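Local structure of fructose-bisphosphate aldolase (Slackia heliotrinireducens, 4MOZ) at residues C42-K45 with V46-N50; N267-G270 with R271-Q275. The protein belongs to the DeoC/LacD family of aldolases, whose chain folds as a closed eight-stranded parallel beta/alpha (TIM) barrel. All coordinates share one frame; numbering follows the deposited sequence.

Interaction 1: residues C42-K45 with V46-N50; sequences CDQK and VEHLN
Gln-44 and His-48 sit one turn apart and point the same way, their side chains running alongside each other. Starting at CB, Gln-44 lies 4.1 Å from His-48 ND1, and CG and CD stay about as near to that same nitrogen, CD at 4.2 Å. The chain runs on extended (chi2 168°), which carries the amide past the ring: NE2 arrives in the ring plane, at its edge, 3.7 Å from His-48 CE1. Amide and imidazole planes are turned 58° apart, so this is packing and not a stack. OE1 faces away toward His-274, to which it makes a weak hydrogen bond, while His-48 ND1 is held by Asp-52. In the backbone, His-48 N donates to Gln-44 O (2.9 Å, 164° at the hydrogen), the bond that closes this single helical turn. The same carbonyl takes a second proton from a water that also donates to Leu-49 O, tying the chain just beyond the helix back to its start.

Asp-43 OD2 and Glu-47 OE2 come to 4.6 Å, their carboxylates not in contact. A water lies 2.8 Å from both Asp-43 OD2 and Glu-47 OE2, within hydrogen-bonding distance of each; Glu-47 OE2 also accepts from Lys-106 N. Lys-45 NZ donates to the carbonyl oxygen of Ala-232 of the second subunit, and a water joins it to Asn-50 OD1.

The turn follows strand 37-41 at the barrel rim: Asp-43 O accepts from Gln-83 just after strand 79-82, Gln-44 and His-48 lean on helix 271-274, and Val-46 and Leu-49 pack against the second subunit.

Interaction 2: residues N267-G270 with R271-Q275; sequences NATG and RNIHQ
Thr-269 and Ile-273 make the apolar part of this contact, their side chains crossing at about a right angle. Ile-273 CD1 comes to 3.7 Å from Thr-269 CB, and Thr-269 CG2 lies 3.8 Å from Ile-273 CG1. Thr-269 turns its methyl anti to the backbone N, which brings CG2 also within 3.9 Å of Asn-272 CB. The threonine methyl is therefore shared between two residues of the first helical turn.

The hydrogen bonds converge on Gly-270 O. His-274 N donates to it at 3.2 Å and nearly straight (165°), with the donor tilted only 15° from the carbonyl plane; Ile-273 N, at 3.0 Å, comes from above that plane in a more bent bond. Gly-270 is the N-cap of helix 271-274, the short helix that follows the eighth and last strand of the TIM barrel. Strand 266-269 lies beside the first, and Ile-273 reaches across to Met-38 and Phe-40 of strand 37-41 and to helix 278-294.

Water takes part as well: one molecule accepts from Gly-270 N (3.0 Å) and from Asn-272 N, an amide in the first turn of the helix.

The ring of His-274 folds back over the turn. With its CG between the backbone N and carbonyl carbon (chi1 64°), CD2 comes to 3.3 Å from Gly-270 O, and Arg-271 CA lies over one face, nearer the ring's edge than its centre. Asp-62 binds His-274 ND1, and Phe-53 stacks on the ring.

Overall arrangement
Interactions 1 and 2 each follow a barrel strand, 37-41 and 266-269, the first and last, which pair to close the sheet; their centres are about 12 Å apart. They meet through Gln-44, whose OE1 lies 3.4 Å from Arg-271 N and 4.0 Å from Gly-270 CA, and through His-48, whose CE1 comes to 3.7 Å from Arg-271 NH2. Asp-52 joins them further, since it bonds to His-48 of 42-50 and forms a salt bridge with Arg-271 of 267-275. Phe-53 is likewise shared, by Lys-45 and by the ring of His-274. The two differ in surroundings: 42-50 reaches a second subunit, whereas 267-275 touches no other chain of the assembly.

Interaction 1: residues C42-K45 with V46-N50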
loop_
_atom_site.group_PDB
_atom_site.type_symbol
_atom_site.label_atom_id
_atom_site.label_comp_id
_atom_site.label_asym_id
_atom_site.label_seq_id
_atom_site.Cartn_x
_atom_site.Cartn_y
_atom_site.Cartn_z
ATOM N N CYS C 42 -22.327 13.312 16.237
ATOM C CA CYS C 42 -23.354 12.586 15.489
ATOM C C CYS C 42 -22.741 11.500 14.605
ATOM O O CYS C 42 -23.253 11.204 13.525
ATOM C CB CYS C 42 -24.160 13.561 14.624
ATOM S SG CYS C 42 -25.063 14.821 15.553
ATOM N N ASP C 43 -21.649 10.905 15.074
ATOM C CA ASP C 43 -20.894 9.928 14.297
ATOM C C ASP C 43 -21.136 8.483 14.746
ATOM O O ASP C 43 -20.583 7.547 14.164
ATOM C CB ASP C 43 -19.400 10.254 14.372
ATOM C CG ASP C 43 -18.839 10.122 15.788
ATOM O OD1 ASP C 43 -19.463 10.644 16.739
ATOM O OD2 ASP C 43 -17.767 9.499 15.947
ATOM N N GLN C 44 -21.970 8.303 15.767
ATOM C CA GLN C 44 -22.154 6.987 16.396
ATOM C C GLN C 44 -23.014 5.965 15.622
ATOM O O GLN C 44 -23.109 4.806 16.036
ATOM C CB GLN C 44 -22.647 7.149 17.840
ATOM C CG GLN C 44 -21.625 7.803 18.768
ATOM C CD GLN C 44 -22.207 8.214 20.115
ATOM O OE1 GLN C 44 -23.229 8.900 20.182
ATOM N NE2 GLN C 44 -21.548 7.803 21.197
ATOM N N LYS C 45 -23.621 6.373 14.505
ATOM C CA LYS C 45 -24.355 5.422 13.655
ATOM C C LYS C 45 -23.434 4.351 13.064
ATOM O O LYS C 45 -23.874 3.230 12.805
ATOM C CB LYS C 45 -25.105 6.125 12.527
ATOM C CG LYS C 45 -26.395 6.801 12.943
ATOM C CD LYS C 45 -27.008 7.591 11.795
ATOM C CE LYS C 45 -27.835 6.704 10.876
ATOM N NZ LYS C 45 -29.011 6.121 11.579
ATOM N N VAL C 46 -22.170 4.702 12.829
ATOM C CA VAL C 46 -21.177 3.706 12.438
ATOM C C VAL C 46 -20.568 3.077 13.689
ATOM O O VAL C 46 -20.568 1.854 13.828
ATOM C CB VAL C 46 -20.062 4.270 11.523
ATOM C CG1 VAL C 46 -19.155 3.146 11.050
ATOM C CG2 VAL C 46 -20.651 4.993 10.320
ATOM N N GLU C 47 -20.080 3.919 14.604
ATOM C CA GLU C 47 -19.362 3.461 15.802
ATOM C C GLU C 47 -20.091 2.382 16.611
ATOM O O GLU C 47 -19.499 1.361 16.961
ATOM C CB GLU C 47 -18.990 4.642 16.707
ATOM C CG GLU C 47 -18.043 5.654 16.075
ATOM C CD GLU C 47 -16.693 5.065 15.705
ATOM O OE1 GLU C 47 -16.135 4.281 16.507
ATOM O OE2 GLU C 47 -16.184 5.397 14.611
ATOM N N HIS C 48 -21.367 2.612 16.912
ATOM C CA HIS C 48 -22.136 1.664 17.714
ATOM C C HIS C 48 -23.300 1.105 16.948
ATOM O O HIS C 48 -24.219 0.524 17.533
ATOM C CB HIS C 48 -22.602 2.313 19.016
ATOM C CG HIS C 48 -21.477 2.853 19.861
ATOM N ND1 HIS C 48 -21.474 4.107 20.346
ATOM C CD2 HIS C 48 -20.283 2.268 20.279
ATOM C CE1 HIS C 48 -20.345 4.312 21.048
ATOM N NE2 HIS C 48 -19.617 3.188 21.005
ATOM N N LEU C 49 -23.259 1.270 15.628
ATOM C CA LEU C 49 -24.341 0.846 14.739
ATOM C C LEU C 49 -25.661 1.517 15.116
ATOM O O LEU C 49 -25.704 2.741 15.253
ATOM C CB LEU C 49 -24.446 -0.688 14.674
ATOM C CG LEU C 49 -23.273 -1.404 13.991
ATOM C CD1 LEU C 49 -23.470 -2.912 14.004
ATOM C CD2 LEU C 49 -23.063 -0.908 12.564
ATOM N N ASN C 50 -26.725 0.741 15.288
ATOM C CA ASN C 50 -28.015 1.317 15.655
ATOM C C ASN C 50 -28.263 1.271 17.165
ATOM O O ASN C 50 -29.349 1.612 17.635
ATOM C CB ASN C 50 -29.156 0.632 14.887
ATOM C CG ASN C 50 -30.336 1.559 14.643
ATOM O OD1 ASN C 50 -30.160 2.748 14.369
ATOM N ND2 ASN C 50 -31.553 1.017 14.737
HETATM O O HOH W 1 -16.468 8.085 13.909
HETATM O O HOH W 2 -25.309 3.636 17.650
HETATM O O HOH W 3 -28.186 3.881 12.737
#

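Interaction 2: residues N267-G270 with R271-Q275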
loop_
_atom_site.group_PDB
_atom_site.type_symbol
_atom_site.label_atom_id
_atom_site.label_comp_id
_atom_site.label_asym_id
_atom_site.label_seq_id
_atom_site.Cartn_x
_atom_site.Cartn_y
_atom_site.Cartn_z
ATOM N N ASN C 267 -16.415 20.793 25.319
ATOM C CA ASN C 267 -16.988 19.469 25.532
ATOM C C ASN C 267 -17.486 18.828 24.238
ATOM O O ASN C 267 -17.701 19.519 23.238
ATOM C CB ASN C 267 -18.116 19.531 26.567
ATOM C CG ASN C 267 -18.961 20.787 26.436
ATOM O OD1 ASN C 267 -19.599 21.032 25.403
ATOM N ND2 ASN C 267 -18.968 21.599 27.492
ATOM N N ALA C 268 -17.638 17.504 24.270
ATOM C CA ALA C 268 -18.219 16.746 23.168
ATOM C C ALA C 268 -19.325 15.854 23.714
ATOM O O ALA C 268 -19.091 15.045 24.619
ATOM C CB ALA C 268 -17.155 15.917 22.468
ATOM N N THR C 269 -20.528 16.012 23.169
ATOM C CA THR C 269 -21.696 15.275 23.644
ATOM C C THR C 269 -22.446 14.675 22.466
ATOM O O THR C 269 -22.702 15.355 21.462
ATOM C CB THR C 269 -22.652 16.175 24.457
ATOM O OG1 THR C 269 -21.901 16.969 25.384
ATOM C CG2 THR C 269 -23.681 15.339 25.228
ATOM N N GLY C 270 -22.793 13.400 22.603
ATOM C CA GLY C 270 -23.480 12.666 21.554
ATOM C C GLY C 270 -24.825 12.145 22.008
ATOM O O GLY C 270 -25.812 12.883 22.013
ATOM N N ARG C 271 -24.856 10.877 22.411
ATOM C CA ARG C 271 -26.115 10.189 22.700
ATOM C C ARG C 271 -26.927 10.791 23.840
ATOM O O ARG C 271 -28.155 10.699 23.837
ATOM C CB ARG C 271 -25.898 8.684 22.905
ATOM C CG ARG C 271 -25.050 8.316 24.106
ATOM C CD ARG C 271 -24.516 6.907 23.952
ATOM N NE ARG C 271 -23.402 6.655 24.858
ATOM C CZ ARG C 271 -22.607 5.589 24.798
ATOM N NH1 ARG C 271 -21.618 5.458 25.673
ATOM N NH2 ARG C 271 -22.792 4.657 23.867
ATOM N N ASN C 272 -26.255 11.423 24.799
ATOM C CA ASN C 272 -26.957 12.084 25.892
ATOM C C ASN C 272 -27.923 13.148 25.371
ATOM O O ASN C 272 -28.974 13.388 25.965
ATOM C CB ASN C 272 -25.981 12.687 26.902
ATOM C CG ASN C 272 -26.602 12.865 28.280
ATOM O OD1 ASN C 272 -27.681 12.338 28.567
ATOM N ND2 ASN C 272 -25.923 13.605 29.142
ATOM N N ILE C 273 -27.568 13.766 24.249
ATOM C CA ILE C 273 -28.462 14.701 23.581
ATOM C C ILE C 273 -29.499 13.971 22.720
ATOM O O ILE C 273 -30.706 14.076 22.972
ATOM C CB ILE C 273 -27.690 15.719 22.714
ATOM C CG1 ILE C 273 -26.845 16.649 23.592
ATOM C CG2 ILE C 273 -28.655 16.523 21.857
ATOM C CD1 ILE C 273 -25.782 17.425 22.831
ATOM N N HIS C 274 -29.031 13.220 21.719
ATOM C CA HIS C 274 -29.927 12.727 20.675
ATOM C C HIS C 274 -30.873 11.619 21.060
ATOM O O HIS C 274 -31.873 11.424 20.382
ATOM C CB HIS C 274 -29.188 12.421 19.364
ATOM C CG HIS C 274 -28.177 11.296 19.459
ATOM N ND1 HIS C 274 -28.530 10.011 19.678
ATOM C CD2 HIS C 274 -26.788 11.302 19.311
ATOM C CE1 HIS C 274 -27.428 9.241 19.694
ATOM N NE2 HIS C 274 -26.361 10.034 19.469
ATOM N N GLN C 275 -30.598 10.913 22.156
ATOM C CA GLN C 275 -31.532 9.883 22.656
ATOM C C GLN C 275 -32.816 10.457 23.278
ATOM O O GLN C 275 -33.769 9.719 23.547
ATOM C CB GLN C 275 -30.841 8.931 23.631
ATOM C CG GLN C 275 -29.822 8.028 22.956
ATOM C CD GLN C 275 -29.097 7.106 23.915
ATOM O OE1 GLN C 275 -29.220 7.225 25.134
ATOM N NE2 GLN C 275 -28.328 6.179 23.363
HETATM O O HOH W 4 -23.164 11.872 25.172
#